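Local atomic coordinates of water stress and hypersensitive response domain-containing protein (Archaeoglobus fulgidus DSM 4304, PDB entry 3BUT), a protein that is of unknown function but belongs to the LEA_2 (late embryogenesis abundant) family of beta-rich proteins and may bind lipids. Residues 47-50 against 51-54; 82-85 against 86-89. The protein carries 4 engineered substitutions. All coordinates share one frame; numbering follows the deposited sequence.

Interaction 1 of 2, residues 47-50 against 51-54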
ATOM      1  N   GLY A  47       6.023 -13.067  -4.705  1.00 21.68           N
ATOM      2  CA  GLY A  47       6.543 -14.200  -3.947  1.00 26.09           C
ATOM      3  C   GLY A  47       6.447 -14.071  -2.434  1.00 28.75           C
ATOM      4  O   GLY A  47       6.955 -14.921  -1.710  1.00 35.64           O
ATOM      5  N   VAL A  48       5.817 -13.006  -1.946  1.00 21.75           N
ATOM      6  CA  VAL A  48       5.425 -12.932  -0.541  1.00 23.94           C
ATOM      7  C   VAL A  48       3.994 -13.461  -0.436  1.00 20.97           C
ATOM      8  O   VAL A  48       3.098 -12.966  -1.115  1.00 24.04           O
ATOM      9  CB  VAL A  48       5.488 -11.485   0.013  1.00 27.62           C
ATOM     10  CG1 VAL A  48       5.091 -11.447   1.484  1.00 31.57           C
ATOM     11  CG2 VAL A  48       6.876 -10.892  -0.174  1.00 24.11           C
ATOM     12  N   LYS A  49       3.788 -14.475   0.398  1.00 16.41           N
ATOM     13  CA  LYS A  49       2.455 -15.038   0.599  1.00 20.20           C
ATOM     14  C   LYS A  49       1.685 -14.229   1.640  1.00 21.00           C
ATOM     15  O   LYS A  49       1.789 -14.480   2.842  1.00 29.09           O
ATOM     16  CB  LYS A  49       2.544 -16.512   0.999  1.00 20.65           C
ATOM     17  CG  LYS A  49       1.227 -17.266   0.887  1.00 20.52           C
ATOM     18  CD  LYS A  49       1.436 -18.770   0.731  1.00 26.75           C
ATOM     19  CE  LYS A  49       1.887 -19.432   2.029  1.00 31.42           C
ATOM     20  NZ  LYS A  49       1.994 -20.912   1.866  1.00 51.73           N
ATOM     21  N   VAL A  50       0.908 -13.263   1.158  1.00 25.86           N
ATOM     22  CA  VAL A  50       0.224 -12.292   2.018  1.00 17.85           C
ATOM     23  C   VAL A  50      -1.124 -12.788   2.565  1.00 23.69           C
ATOM     24  O   VAL A  50      -1.657 -12.217   3.520  1.00 24.76           O
ATOM     25  CB  VAL A  50       0.057 -10.909   1.322  1.00 21.00           C
ATOM     26  CG1 VAL A  50       1.406 -10.319   0.958  1.00 21.09           C
ATOM     27  CG2 VAL A  50      -0.801 -11.028   0.090  1.00 21.18           C
ATOM     28  N   ALA A  51      -1.664 -13.841   1.952  1.00 20.89           N
ATOM     29  CA  ALA A  51      -2.886 -14.499   2.421  1.00 18.85           C
ATOM     30  C   ALA A  51      -2.824 -15.996   2.143  1.00 18.72           C
ATOM     31  O   ALA A  51      -2.338 -16.425   1.094  1.00 19.61           O
ATOM     32  CB  ALA A  51      -4.116 -13.892   1.761  1.00 22.47           C
ATOM     33  N   ASP A  52      -3.328 -16.778   3.093  1.00 16.36           N
ATOM     34  CA  ASP A  52      -3.312 -18.232   3.034  1.00 13.57           C
ATOM     35  C   ASP A  52      -4.319 -18.743   4.054  1.00 19.67           C
ATOM     36  O   ASP A  52      -4.015 -18.832   5.246  1.00 27.56           O
ATOM     37  CB  ASP A  52      -1.906 -18.749   3.370  1.00 28.06           C
ATOM     38  CG  ASP A  52      -1.802 -20.260   3.334  1.00 36.95           C
ATOM     39  OD1 ASP A  52      -2.325 -20.878   2.384  1.00 67.39           O
ATOM     40  OD2 ASP A  52      -1.178 -20.831   4.254  1.00 72.73           O
ATOM     41  N   GLY A  53      -5.523 -19.072   3.601  1.00 12.44           N
ATOM     42  CA  GLY A  53      -6.564 -19.480   4.533  1.00  5.96           C
ATOM     43  C   GLY A  53      -7.562 -20.488   4.017  1.00 11.98           C
ATOM     44  O   GLY A  53      -7.682 -20.699   2.812  1.00  9.26           O
ATOM     45  N   TYR A  54      -8.272 -21.115   4.954  1.00  8.82           N
ATOM     46  CA  TYR A  54      -9.394 -21.993   4.642  1.00 15.39           C
ATOM     47  C   TYR A  54     -10.657 -21.526   5.354  1.00 13.12           C
ATOM     48  O   TYR A  54     -10.645 -21.299   6.563  1.00 13.33           O
ATOM     49  CB  TYR A  54      -9.101 -23.446   5.046  1.00  9.55           C
ATOM     50  CG  TYR A  54     -10.077 -24.428   4.436  1.00 21.49           C
ATOM     51  CD1 TYR A  54      -9.831 -24.991   3.183  1.00 22.35           C
ATOM     52  CD2 TYR A  54     -11.257 -24.783   5.099  1.00 22.19           C
ATOM     53  CE1 TYR A  54     -10.726 -25.882   2.607  1.00 20.04           C
ATOM     54  CE2 TYR A  54     -12.169 -25.667   4.524  1.00 15.06           C
ATOM     55  CZ  TYR A  54     -11.894 -26.213   3.279  1.00 11.51           C
ATOM     56  OH  TYR A  54     -12.771 -27.106   2.709  1.00 27.36           O
TER

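Interaction 2 of 2, residues 82-85 against 86-89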
ATOM      1  N   GLU A  82       5.519  -6.810   4.541  1.00 20.52           N
ATOM      2  CA  GLU A  82       6.775  -7.304   3.989  1.00 27.76           C
ATOM      3  C   GLU A  82       6.714  -7.428   2.472  1.00 14.90           C
ATOM      4  O   GLU A  82       7.718  -7.710   1.829  1.00 25.28           O
ATOM      5  CB  GLU A  82       7.251  -8.592   4.675  1.00 36.23           C
ATOM      6  CG  GLU A  82       6.279  -9.752   4.667  1.00 39.98           C
ATOM      7  CD  GLU A  82       6.858 -10.996   5.315  1.00 39.23           C
ATOM      8  OE1 GLU A  82       7.460 -10.877   6.407  1.00 37.42           O
ATOM      9  OE2 GLU A  82       6.706 -12.093   4.735  1.00 37.08           O
ATOM     10  N   TRP A  83       5.532  -7.190   1.910  1.00 27.78           N
ATOM     11  CA  TRP A  83       5.379  -7.096   0.460  1.00 28.35           C
ATOM     12  C   TRP A  83       5.921  -5.756  -0.007  1.00 24.66           C
ATOM     13  O   TRP A  83       6.576  -5.672  -1.043  1.00 30.11           O
ATOM     14  CB  TRP A  83       3.909  -7.254   0.028  1.00 33.41           C
ATOM     15  CG  TRP A  83       3.587  -6.476  -1.230  1.00 34.17           C
ATOM     16  CD1 TRP A  83       3.920  -6.814  -2.508  1.00 23.15           C
ATOM     17  CD2 TRP A  83       2.922  -5.206  -1.314  1.00 33.59           C
ATOM     18  NE1 TRP A  83       3.489  -5.850  -3.381  1.00 17.80           N
ATOM     19  CE2 TRP A  83       2.877  -4.850  -2.678  1.00 26.67           C
ATOM     20  CE3 TRP A  83       2.359  -4.338  -0.369  1.00 35.24           C
ATOM     21  CZ2 TRP A  83       2.290  -3.666  -3.125  1.00 21.07           C
ATOM     22  CZ3 TRP A  83       1.772  -3.164  -0.812  1.00 32.72           C
ATOM     23  CH2 TRP A  83       1.739  -2.841  -2.181  1.00 31.88           C
ATOM     24  N   TRP A  84       5.639  -4.713   0.769  1.00 29.56           N
ATOM     25  CA  TRP A  84       5.994  -3.350   0.404  1.00 22.08           C
ATOM     26  C   TRP A  84       7.458  -3.184  -0.004  1.00 25.36           C
ATOM     27  O   TRP A  84       7.756  -2.493  -0.982  1.00 21.37           O
ATOM     28  CB  TRP A  84       5.607  -2.366   1.514  1.00 28.58           C
ATOM     29  CG  TRP A  84       5.980  -0.960   1.173  1.00 31.00           C
ATOM     30  CD1 TRP A  84       6.931  -0.200   1.780  1.00 28.33           C
ATOM     31  CD2 TRP A  84       5.444  -0.161   0.106  1.00 40.38           C
ATOM     32  NE1 TRP A  84       7.012   1.031   1.173  1.00 52.54           N
ATOM     33  CE2 TRP A  84       6.111   1.080   0.142  1.00 39.72           C
ATOM     34  CE3 TRP A  84       4.456  -0.370  -0.869  1.00 37.85           C
ATOM     35  CZ2 TRP A  84       5.824   2.110  -0.757  1.00 41.49           C
ATOM     36  CZ3 TRP A  84       4.174   0.652  -1.763  1.00 30.80           C
ATOM     37  CH2 TRP A  84       4.857   1.873  -1.701  1.00 28.41           C
ATOM     38  N   VAL A  85       8.353  -3.846   0.729  1.00 28.97           N
ATOM     39  CA  VAL A  85       9.777  -3.911   0.395  1.00 28.34           C
ATOM     40  C   VAL A  85       9.995  -4.343  -1.057  1.00 21.89           C
ATOM     41  O   VAL A  85      10.726  -3.687  -1.800  1.00 20.37           O
ATOM     42  CB  VAL A  85      10.525  -4.907   1.328  1.00 30.85           C
ATOM     43  CG1 VAL A  85      12.032  -4.877   1.069  1.00 33.15           C
ATOM     44  CG2 VAL A  85      10.228  -4.610   2.796  1.00 37.15           C
ATOM     45  N   THR A  86       9.328  -5.430  -1.443  1.00 20.52           N
ATOM     46  CA  THR A  86       9.484  -6.050  -2.761  1.00 22.92           C
ATOM     47  C   THR A  86       8.893  -5.198  -3.875  1.00 16.92           C
ATOM     48  O   THR A  86       9.397  -5.206  -5.001  1.00 18.32           O
ATOM     49  CB  THR A  86       8.843  -7.463  -2.818  1.00 25.01           C
ATOM     50  OG1 THR A  86       7.414  -7.359  -2.794  1.00 19.11           O
ATOM     51  CG2 THR A  86       9.277  -8.309  -1.652  1.00 14.78           C
ATOM     52  N   HIS A  87       7.820  -4.480  -3.552  1.00 24.20           N
ATOM     53  CA  HIS A  87       7.139  -3.623  -4.514  1.00 20.67           C
ATOM     54  C   HIS A  87       8.077  -2.540  -5.012  1.00 19.51           C
ATOM     55  O   HIS A  87       8.330  -2.454  -6.205  1.00 27.77           O
ATOM     56  CB  HIS A  87       5.868  -3.005  -3.922  1.00 14.38           C
ATOM     57  CG  HIS A  87       5.180  -2.050  -4.847  1.00 10.63           C
ATOM     58  ND1 HIS A  87       4.444  -2.468  -5.936  1.00 17.09           N
ATOM     59  CD2 HIS A  87       5.119  -0.698  -4.850  1.00 25.63           C
ATOM     60  CE1 HIS A  87       3.953  -1.415  -6.563  1.00 15.50           C
ATOM     61  NE2 HIS A  87       4.349  -0.328  -5.926  1.00 17.35           N
ATOM     62  N   ILE A  88       8.616  -1.744  -4.096  1.00 29.49           N
ATOM     63  CA  ILE A  88       9.552  -0.687  -4.476  1.00 24.74           C
ATOM     64  C   ILE A  88      10.874  -1.239  -5.010  1.00 28.68           C
ATOM     65  O   ILE A  88      11.436  -0.666  -5.939  1.00 30.48           O
ATOM     66  CB  ILE A  88       9.794   0.338  -3.352  1.00 34.95           C
ATOM     67  CG1 ILE A  88      10.233  -0.353  -2.069  1.00 26.76           C
ATOM     68  CG2 ILE A  88       8.539   1.187  -3.112  1.00 22.39           C
ATOM     69  CD1 ILE A  88      11.075   0.509  -1.242  1.00 29.82           C
ATOM     70  N   ALA A  89      11.336  -2.369  -4.463  1.00 20.94           N
ATOM     71  CA  ALA A  89      12.541  -3.056  -4.960  1.00 27.86           C
ATOM     72  C   ALA A  89      12.451  -3.443  -6.438  1.00 24.15           C
ATOM     73  O   ALA A  89      13.461  -3.493  -7.136  1.00 25.62           O
ATOM     74  CB  ALA A  89      12.850  -4.277  -4.123  1.00 19.35           C
TER

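Interaction 1 of 2, residues 47-50 against 51-54
With CG of both Lys49 and Asp52 anti to the backbone N (chi1 -165° and 180°), the two side chains rise from the same side of the strand and converge at their ends. A bend at chi3 (73°) turns the outer part of the lysine chain toward the aspartate, and CE and NZ pass obliquely by its carboxylate. The charged groups stay well apart: Lys49 NZ is 4.0 Å from Asp52 OD2, a long salt bridge, and Lys49 CE is equally near, at 4.0 Å from Asp52 CG. The attraction is therefore probably modest, and both residues lie at the exposed surface. Nearer the backbone, Lys49 CG lies 3.7 Å from Ala51 O. The other carboxylate oxygen, OD1, is hydrogen-bonded to NE2 of His40 on the adjacent strand 34-45, the stronger of the aspartate's two polar contacts.

Between the two charged residues the strand carries a classic beta bulge: Val50 and Ala51 both face Ile43 across the hairpin formed by strands 34-45 and 48-61, and both exchange backbone hydrogen bonds with it. The extra residue explains how positions three apart can share one side of a strand. Both bulge residues are buried. Val50 packs against Ile43, Met45 and Trp83, whereas Asp52 lies against Thr42.

Interaction 2 of 2, residues 82-85 against 86-89
Over one face of the Trp84 indole sits CG2 of Ile88, a CH-pi contact 4.1 Å from the centroid of the six-membered ring and offset toward its rim; CH2 of Trp83 meets the edge of the same indole in plane. The Trp83 ring has CB of His87 3.4 Å above one face, also near the rim. His87 completes the aromatic cluster but stacks squarely on neither tryptophan. Its plane is inclined at 47° to Trp83, while against Trp84 the rings are nearly parallel but slid apart, with His87 CD2 3.5 Å from Trp84 CZ3.

Along the helix, Trp83 O accepts two bonds, from His87 N at 3.0 Å and from Thr86 OG1 at 2.6 Å. The hydroxyl, set by a chi1 of 71°, lies in the carbonyl plane and meets a lone pair of Trp83 O. A further backbone bond runs from Ala89 N to Val85 O.

Thr94 OG1 bonds both Trp83 NE1 and His87 ND1, and Thr124 OG1 is hydrogen-bonded to His87 NE2, tying the helix to the chain around strands 93-105 and 111-123. Trp83 and Thr86 face strand 48-61, while Trp84, Val85 and Ile88 pack on Thr18, Thr14 and Val13 of the second subunit.

In the fold
Interactions 1 and 2 follow one another along the chain and their centres lie about 15 Å apart, yet their residues meet directly. Val48 CG2 of 47-50 is 3.8 Å from Thr86 CG2, and Val50 CG1 is 4.1 Å from Trp83 CB, so the helix 83-89 covers the start of strand 48-61. Interaction 1 belongs to an outermost strand of the four-stranded sheet and is partly buried, pairing an exposed charged couple with buried apolar bulge residues. Interaction 2 lies at the surface, farther from the chain's centre, and relies on helical backbone bonds and aromatic packing. It also reaches the second subunit, which does not touch interaction 1.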